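Local coordinates for protein putative cytochrome P450 hydroxylase (Chondromyces apiculatus DSM 436, PDB 6GMF) that binds heme b and acts as a terpene monooxygenase of the cytochrome P450 family, probably inserting one atom of molecular oxygen into its substrates, at residues His115-Asp119 with Val359-Leu364; Lys124-Thr130 with Ser386-Ala392. All coordinates share one frame; numbering follows the deposited sequence.

Contact 1 of 2, residues His115-Asp119 with Val359-Leu364; sequences HELVD and VLLARL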
ATOM      1  N   HIS A 115     -21.320  -1.554  -0.775  1.00 22.56           N
ATOM      2  CA  HIS A 115     -22.702  -1.394  -0.275  1.00 23.36           C
ATOM      3  C   HIS A 115     -22.970  -2.371   0.870  1.00 23.16           C
ATOM      4  O   HIS A 115     -23.603  -1.982   1.798  1.00 23.63           O
ATOM      5  CB  HIS A 115     -23.685  -1.455  -1.447  1.00 24.14           C
ATOM      6  CG  HIS A 115     -23.780  -0.177  -2.198  1.00 24.85           C
ATOM      7  ND1 HIS A 115     -24.395   0.934  -1.682  1.00 28.32           N
ATOM      8  CD2 HIS A 115     -23.329   0.186  -3.408  1.00 24.89           C
ATOM      9  CE1 HIS A 115     -24.316   1.907  -2.550  1.00 26.46           C
ATOM     10  NE2 HIS A 115     -23.671   1.474  -3.594  1.00 27.73           N
ATOM     11  N   GLU A 116     -22.476  -3.594   0.777  1.00 24.11           N
ATOM     12  CA  GLU A 116     -22.691  -4.588   1.852  1.00 25.50           C
ATOM     13  C   GLU A 116     -21.993  -4.125   3.127  1.00 25.19           C
ATOM     14  O   GLU A 116     -22.542  -4.289   4.192  1.00 24.78           O
ATOM     15  CB  GLU A 116     -22.021  -5.901   1.501  1.00 29.50           C
ATOM     16  CG  GLU A 116     -22.691  -6.631   0.392  1.00 38.06           C
ATOM     17  CD  GLU A 116     -22.030  -7.962   0.096  1.00 42.42           C
ATOM     18  OE1 GLU A 116     -21.292  -8.418   0.964  1.00 44.87           O
ATOM     19  OE2 GLU A 116     -22.241  -8.500  -1.035  1.00 59.04           O
ATOM     20  N   LEU A 117     -20.786  -3.600   2.989  1.00 22.77           N
ATOM     21  CA  LEU A 117     -20.062  -3.120   4.186  1.00 22.05           C
ATOM     22  C   LEU A 117     -20.846  -1.970   4.812  1.00 24.07           C
ATOM     23  O   LEU A 117     -20.957  -1.942   6.007  1.00 25.91           O
ATOM     24  CB  LEU A 117     -18.641  -2.709   3.798  1.00 21.46           C
ATOM     25  CG  LEU A 117     -17.755  -3.874   3.382  1.00 21.19           C
ATOM     26  CD1 LEU A 117     -16.440  -3.375   2.846  1.00 22.13           C
ATOM     27  CD2 LEU A 117     -17.515  -4.813   4.552  1.00 22.90           C
ATOM     28  N   VAL A 118     -21.387  -1.074   4.004  1.00 22.27           N
ATOM     29  CA  VAL A 118     -22.164   0.055   4.584  1.00 24.32           C
ATOM     30  C   VAL A 118     -23.488  -0.477   5.131  1.00 24.93           C
ATOM     31  O   VAL A 118     -23.915   0.014   6.128  1.00 26.19           O
ATOM     32  CB  VAL A 118     -22.315   1.236   3.616  1.00 26.45           C
ATOM     33  CG1 VAL A 118     -23.199   2.315   4.204  1.00 26.11           C
ATOM     34  CG2 VAL A 118     -20.945   1.808   3.312  1.00 24.89           C
ATOM     35  N   ASP A 119     -24.037  -1.548   4.560  1.00 23.97           N
ATOM     36  CA  ASP A 119     -25.265  -2.164   5.126  1.00 27.92           C
ATOM     37  C   ASP A 119     -25.021  -2.600   6.576  1.00 25.22           C
ATOM     38  O   ASP A 119     -25.927  -2.521   7.322  1.00 23.97           O
ATOM     39  CB  ASP A 119     -25.730  -3.348   4.280  1.00 27.65           C
ATOM     40  CG  ASP A 119     -26.390  -2.939   2.980  1.00 26.94           C
ATOM     41  OD1 ASP A 119     -26.619  -1.762   2.802  1.00 27.59           O
ATOM     42  OD2 ASP A 119     -26.586  -3.809   2.143  1.00 30.63           O
ATOM     43  N   VAL A 359     -19.411   5.290  -1.974  1.00 23.82           N
ATOM     44  CA  VAL A 359     -20.514   4.676  -1.258  1.00 23.55           C
ATOM     45  C   VAL A 359     -20.625   5.291   0.141  1.00 23.32           C
ATOM     46  O   VAL A 359     -21.728   5.603   0.623  1.00 25.52           O
ATOM     47  CB  VAL A 359     -20.349   3.150  -1.265  1.00 22.74           C
ATOM     48  CG1 VAL A 359     -21.390   2.452  -0.399  1.00 24.80           C
ATOM     49  CG2 VAL A 359     -20.395   2.629  -2.695  1.00 24.61           C
ATOM     50  N   LEU A 360     -19.505   5.403   0.858  1.00 24.02           N
ATOM     51  CA  LEU A 360     -19.572   5.993   2.206  1.00 24.75           C
ATOM     52  C   LEU A 360     -20.159   7.409   2.153  1.00 27.81           C
ATOM     53  O   LEU A 360     -21.034   7.777   2.978  1.00 27.03           O
ATOM     54  CB  LEU A 360     -18.167   6.063   2.796  1.00 27.05           C
ATOM     55  CG  LEU A 360     -17.613   4.760   3.350  1.00 26.87           C
ATOM     56  CD1 LEU A 360     -16.104   4.880   3.510  1.00 25.38           C
ATOM     57  CD2 LEU A 360     -18.275   4.409   4.674  1.00 27.45           C
ATOM     58  N   LEU A 361     -19.639   8.209   1.224  1.00 26.16           N
ATOM     59  CA  LEU A 361     -19.986   9.619   1.158  1.00 29.63           C
ATOM     60  C   LEU A 361     -21.456   9.748   0.784  1.00 30.43           C
ATOM     61  O   LEU A 361     -22.109  10.674   1.272  1.00 35.31           O
ATOM     62  CB  LEU A 361     -19.106  10.342   0.135  1.00 29.41           C
ATOM     63  CG  LEU A 361     -17.656  10.582   0.548  1.00 32.98           C
ATOM     64  CD1 LEU A 361     -16.936  11.504  -0.425  1.00 32.55           C
ATOM     65  CD2 LEU A 361     -17.558  11.110   1.954  1.00 35.90           C
ATOM     66  N   ALA A 362     -21.944   8.878  -0.121  1.00 29.00           N
ATOM     67  CA  ALA A 362     -23.346   8.957  -0.594  1.00 27.90           C
ATOM     68  C   ALA A 362     -24.305   8.514   0.514  1.00 30.67           C
ATOM     69  O   ALA A 362     -25.333   9.121   0.734  1.00 32.48           O
ATOM     70  CB  ALA A 362     -23.532   8.114  -1.814  1.00 26.48           C
ATOM     71  N   ARG A 363     -23.973   7.432   1.221  1.00 28.40           N
ATOM     72  CA  ARG A 363     -24.918   6.827   2.144  1.00 30.29           C
ATOM     73  C   ARG A 363     -24.822   7.367   3.569  1.00 27.19           C
ATOM     74  O   ARG A 363     -25.769   7.240   4.309  1.00 30.51           O
ATOM     75  CB  ARG A 363     -24.742   5.315   2.096  1.00 30.67           C
ATOM     76  CG  ARG A 363     -25.224   4.749   0.776  1.00 28.77           C
ATOM     77  CD  ARG A 363     -25.116   3.252   0.742  1.00 27.95           C
ATOM     78  NE  ARG A 363     -25.993   2.609   1.708  1.00 29.95           N
ATOM     79  CZ  ARG A 363     -25.909   1.328   2.038  1.00 30.91           C
ATOM     80  NH1 ARG A 363     -25.087   0.527   1.377  1.00 28.70           N
ATOM     81  NH2 ARG A 363     -26.656   0.859   3.022  1.00 33.55           N
ATOM     82  N   LEU A 364     -23.681   7.915   3.983  1.00 30.18           N
ATOM     83  CA  LEU A 364     -23.556   8.409   5.349  1.00 31.77           C
ATOM     84  C   LEU A 364     -23.870   9.906   5.343  1.00 38.11           C
ATOM     85  O   LEU A 364     -23.422  10.607   4.441  1.00 40.53           O
ATOM     86  CB  LEU A 364     -22.138   8.177   5.879  1.00 31.58           C
ATOM     87  CG  LEU A 364     -21.842   6.837   6.553  1.00 33.14           C
ATOM     88  CD1 LEU A 364     -22.320   5.657   5.739  1.00 39.75           C
ATOM     89  CD2 LEU A 364     -20.357   6.699   6.847  1.00 31.94           C
TER

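Contact 2 of 2, residues Lys124-Thr130 with Ser386-Ala392; sequences KSTFEAT and STLPLRA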
ATOM      1  N   LYS A 124     -26.843   1.985  13.441  1.00 33.06           N
ATOM      2  CA  LYS A 124     -25.773   2.429  14.344  1.00 35.98           C
ATOM      3  C   LYS A 124     -25.570   3.938  14.155  1.00 31.76           C
ATOM      4  O   LYS A 124     -25.745   4.440  13.041  1.00 34.98           O
ATOM      5  CB  LYS A 124     -24.425   1.780  14.025  1.00 35.86           C
ATOM      6  CG  LYS A 124     -24.315   0.260  14.091  1.00 40.13           C
ATOM      7  CD  LYS A 124     -23.084  -0.237  13.313  1.00 39.15           C
ATOM      8  CE  LYS A 124     -21.829  -0.403  14.135  1.00 42.47           C
ATOM      9  NZ  LYS A 124     -21.559  -1.831  14.429  1.00 43.87           N
ATOM     10  N   SER A 125     -25.162   4.638  15.220  1.00 28.05           N
ATOM     11  CA  SER A 125     -24.758   6.052  15.056  1.00 29.11           C
ATOM     12  C   SER A 125     -23.252   6.253  15.268  1.00 27.43           C
ATOM     13  O   SER A 125     -22.758   7.358  14.999  1.00 28.40           O
ATOM     14  CB  SER A 125     -25.558   6.985  15.939  1.00 29.87           C
ATOM     15  OG  SER A 125     -25.471   6.581  17.279  1.00 29.90           O
ATOM     16  N   THR A 126     -22.553   5.222  15.750  1.00 26.04           N
ATOM     17  CA  THR A 126     -21.096   5.169  15.745  1.00 28.39           C
ATOM     18  C   THR A 126     -20.640   3.838  15.133  1.00 28.10           C
ATOM     19  O   THR A 126     -21.281   2.781  15.329  1.00 27.01           O
ATOM     20  CB  THR A 126     -20.545   5.341  17.169  1.00 31.68           C
ATOM     21  OG1 THR A 126     -20.850   6.651  17.646  1.00 37.00           O
ATOM     22  CG2 THR A 126     -19.044   5.241  17.290  1.00 34.21           C
ATOM     23  N   PHE A 127     -19.502   3.856  14.423  1.00 24.63           N
ATOM     24  CA  PHE A 127     -18.900   2.607  13.991  1.00 23.83           C
ATOM     25  C   PHE A 127     -17.378   2.755  13.969  1.00 23.10           C
ATOM     26  O   PHE A 127     -16.850   3.876  13.958  1.00 23.41           O
ATOM     27  CB  PHE A 127     -19.420   2.180  12.621  1.00 23.17           C
ATOM     28  CG  PHE A 127     -19.057   3.095  11.474  1.00 23.92           C
ATOM     29  CD1 PHE A 127     -19.802   4.232  11.217  1.00 25.08           C
ATOM     30  CD2 PHE A 127     -17.991   2.810  10.633  1.00 23.23           C
ATOM     31  CE1 PHE A 127     -19.471   5.088  10.180  1.00 26.12           C
ATOM     32  CE2 PHE A 127     -17.670   3.659   9.584  1.00 24.17           C
ATOM     33  CZ  PHE A 127     -18.390   4.813   9.378  1.00 26.25           C
ATOM     34  N   GLU A 128     -16.690   1.602  14.009  1.00 22.29           N
ATOM     35  CA  GLU A 128     -15.276   1.575  13.932  1.00 22.30           C
ATOM     36  C   GLU A 128     -14.859   1.304  12.480  1.00 20.86           C
ATOM     37  O   GLU A 128     -15.043   0.217  11.956  1.00 21.08           O
ATOM     38  CB  GLU A 128     -14.739   0.569  14.938  1.00 24.09           C
ATOM     39  CG  GLU A 128     -13.317   0.872  15.349  1.00 28.82           C
ATOM     40  CD  GLU A 128     -12.366   0.472  14.257  1.00 29.22           C
ATOM     41  OE1 GLU A 128     -12.240  -0.745  14.018  1.00 32.62           O
ATOM     42  OE2 GLU A 128     -11.780   1.376  13.650  1.00 23.90           O
ATOM     43  N   ALA A 129     -14.368   2.355  11.818  1.00 20.15           N
ATOM     44  CA  ALA A 129     -14.218   2.315  10.358  1.00 19.90           C
ATOM     45  C   ALA A 129     -13.190   1.293   9.906  1.00 19.10           C
ATOM     46  O   ALA A 129     -13.315   0.813   8.801  1.00 20.55           O
ATOM     47  CB  ALA A 129     -13.877   3.682   9.858  1.00 20.59           C
ATOM     48  N   THR A 130     -12.179   0.985  10.718  1.00 19.06           N
ATOM     49  CA  THR A 130     -11.157   0.058  10.261  1.00 19.06           C
ATOM     50  C   THR A 130     -11.746  -1.352  10.199  1.00 18.76           C
ATOM     51  O   THR A 130     -11.853  -1.941   9.139  1.00 18.52           O
ATOM     52  CB  THR A 130      -9.868   0.136  11.077  1.00 20.80           C
ATOM     53  OG1 THR A 130     -10.071  -0.302  12.425  1.00 23.62           O
ATOM     54  CG2 THR A 130      -9.263   1.513  11.007  1.00 20.60           C
ATOM     55  N   SER A 386      -4.762   2.969  13.658  1.00 23.52           N
ATOM     56  CA  SER A 386      -4.891   1.700  14.368  1.00 26.03           C
ATOM     57  C   SER A 386      -6.367   1.340  14.602  1.00 23.31           C
ATOM     58  O   SER A 386      -6.730   0.174  14.666  1.00 25.61           O
ATOM     59  CB  SER A 386      -4.115   1.723  15.662  1.00 28.15           C
ATOM     60  OG  SER A 386      -4.667   2.673  16.556  1.00 34.86           O
ATOM     61  N   THR A 387      -7.177   2.374  14.788  1.00 23.29           N
ATOM     62  CA  THR A 387      -8.617   2.346  14.936  1.00 23.32           C
ATOM     63  C   THR A 387      -9.133   3.714  14.470  1.00 21.72           C
ATOM     64  O   THR A 387      -8.372   4.700  14.515  1.00 21.45           O
ATOM     65  CB  THR A 387      -8.982   2.074  16.401  1.00 24.87           C
ATOM     66  OG1 THR A 387     -10.401   1.949  16.512  1.00 30.55           O
ATOM     67  CG2 THR A 387      -8.537   3.185  17.310  1.00 23.82           C
ATOM     68  N   LEU A 388     -10.385   3.786  14.001  1.00 20.88           N
ATOM     69  CA  LEU A 388     -10.966   5.019  13.557  1.00 22.45           C
ATOM     70  C   LEU A 388     -12.462   5.014  13.859  1.00 24.00           C
ATOM     71  O   LEU A 388     -13.313   4.831  12.976  1.00 20.96           O
ATOM     72  CB  LEU A 388     -10.684   5.245  12.061  1.00 24.01           C
ATOM     73  CG  LEU A 388     -11.091   6.625  11.523  1.00 23.52           C
ATOM     74  CD1 LEU A 388     -10.269   7.697  12.212  1.00 24.94           C
ATOM     75  CD2 LEU A 388     -10.941   6.748  10.017  1.00 24.09           C
ATOM     76  N   PRO A 389     -12.832   5.236  15.142  1.00 23.25           N
ATOM     77  CA  PRO A 389     -14.228   5.380  15.517  1.00 23.16           C
ATOM     78  C   PRO A 389     -14.781   6.638  14.849  1.00 21.86           C
ATOM     79  O   PRO A 389     -14.205   7.729  15.039  1.00 22.63           O
ATOM     80  CB  PRO A 389     -14.171   5.453  17.049  1.00 22.11           C
ATOM     81  CG  PRO A 389     -12.900   4.765  17.412  1.00 25.44           C
ATOM     82  CD  PRO A 389     -11.946   5.227  16.318  1.00 23.04           C
ATOM     83  N   LEU A 390     -15.896   6.484  14.117  1.00 22.42           N
ATOM     84  CA  LEU A 390     -16.591   7.542  13.460  1.00 23.77           C
ATOM     85  C   LEU A 390     -18.048   7.664  13.951  1.00 26.10           C
ATOM     86  O   LEU A 390     -18.718   6.662  14.259  1.00 25.87           O
ATOM     87  CB  LEU A 390     -16.627   7.218  11.965  1.00 24.70           C
ATOM     88  CG  LEU A 390     -15.560   7.852  11.062  1.00 27.71           C
ATOM     89  CD1 LEU A 390     -14.307   8.357  11.777  1.00 26.06           C
ATOM     90  CD2 LEU A 390     -15.262   7.004   9.860  1.00 25.00           C
ATOM     91  N   ARG A 391     -18.577   8.886  13.894  1.00 25.75           N
ATOM     92  CA  ARG A 391     -19.973   9.140  14.172  1.00 28.84           C
ATOM     93  C   ARG A 391     -20.638   9.481  12.840  1.00 27.02           C
ATOM     94  O   ARG A 391     -20.174  10.378  12.152  1.00 29.67           O
ATOM     95  CB  ARG A 391     -20.065  10.247  15.230  1.00 34.46           C
ATOM     96  CG  ARG A 391     -21.430  10.875  15.471  1.00 44.97           C
ATOM     97  CD  ARG A 391     -21.330  11.904  16.604  1.00 49.08           C
ATOM     98  NE  ARG A 391     -20.354  11.544  17.638  1.00 51.87           N
ATOM     99  CZ  ARG A 391     -20.593  10.705  18.649  1.00 58.49           C
ATOM    100  NH1 ARG A 391     -21.793  10.164  18.794  1.00 62.95           N
ATOM    101  NH2 ARG A 391     -19.635  10.399  19.509  1.00 59.80           N
ATOM    102  N   ALA A 392     -21.650   8.689  12.446  1.00 24.85           N
ATOM    103  CA  ALA A 392     -22.459   8.978  11.296  1.00 28.27           C
ATOM    104  C   ALA A 392     -23.691   8.067  11.299  1.00 33.44           C
ATOM    105  O   ALA A 392     -23.690   6.987  11.920  1.00 35.05           O
ATOM    106  CB  ALA A 392     -21.670   8.780  10.024  1.00 31.95           C
TER

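Contact 1 of 2, residues His115-Asp119 with Val359-Leu364
R363, in the last turn of helix 346-363, reaches across to helix 107-119 and forms a salt bridge with D119, its NH2 lying 2.6 Å from OD1. The two helices are the L and D helices of the P450 four-helix bundle, and their short segments cross at -48° with axes 10.2 Å apart. The other terminal nitrogen, NH1, donates 2.9 Å to the backbone O of H115, in its carbonyl plane and on a lone pair, and 3.2 Å to H115 ND1; it also has a weak bond to D119 OD1. H115 O thus accepts twice, since it keeps its helical bond from D119 N. The imidazole and guanidinium planes are only 17° apart, and NH1 comes in at the edge of the ring, in its plane, while ND1 is tilted from the guanidinium plane; the D119 carboxylate is turned steeply against the guanidinium. A bend about the R363 CG-CD bond (chi3 65°) directs the guanidinium towards these acceptors, and NE is taken by the backbone O of A395. With a leucine in its place, D119 would probably be left without its positive mate and the H115 ring would be freer to turn. Apolar groups close round this polar cluster. V118 CG1 sits over the centre of the guanidinium, 3.6 Å from CZ, and also touches L364 CD1. Its sister methyl, CG2, packs 3.8 Å from V359 CG1 and against L360 CD2. V359 lays both methyls on one face of the H115 ring: CG1 makes a CH-pi contact 3.8 Å from the centroid, and CG2 touches NE2 at 3.6 Å.

Contact 2 of 2, residues Lys124-Thr130 with Ser386-Ala392
T126-E128 and P389-R391 run antiparallel, F127 and L390 forming the hydrogen-bonded pair (F127 N to L390 O 2.9 Å, L390 N to F127 O 2.8 Å) between the non-hydrogen-bonded pairs T126-R391 and E128-P389. Single backbone bonds flank the ladder, A392 N to S125 O at one end and A129 N to L388 O at the other. On the face of F127 and L390, the phenyl ring, set between backbone N and carbonyl carbon (chi1 65°), takes L390 CB over one face, 4.2 Å from the centroid, in a CH-pi contact. L390 CD2 touches both F127 CZ (3.8 Å) and A129 CB (3.6 Å), and A392 CB lies at the ring edge. On the other face, T126 OG1 lies over the R391 guanidinium. E128 is the N-cap of helix 129-134: its chain bends at chi2 (-76°), and OE2 accepts from T130 N (3.0 Å) and from L388 N (2.8 Å, N-H...O angle 171°), which approach from opposite faces of the carboxylate. One oxygen therefore caps the helix and ties it to L388, just ahead of the partner strand, while OE1 takes V131 N. Strand 389-391 is the middle of the three-stranded P450 beta-3 sheet, between 126-128 and 368-369; L388 leans on L246 and V247 of helix 220-251, and K124 pairs with E132 of the capped helix.

Overall arrangement
The segments alternate along the chain: 115-119, 124-130, 359-364, 386-392. Contact 1 joins the ends of helices 107-119 and 346-363; contact 2 joins strand 126-128, next after the first helix, to strand 389-391, which comes later, beyond strand 368-369. The two contacts thus tie the same two distant regions of sequence together twice, first through helices and then through the beta-3 sheet. Their centres are 13 Å apart, about 23 and 22 Å from the centre of the chain, on the same side of it and away from the heme-binding residues. The end of the helix pair packs through L364 on the F127 face of the sheet, CD2 lying 3.7 Å from F127 CZ and CG against A392 CB.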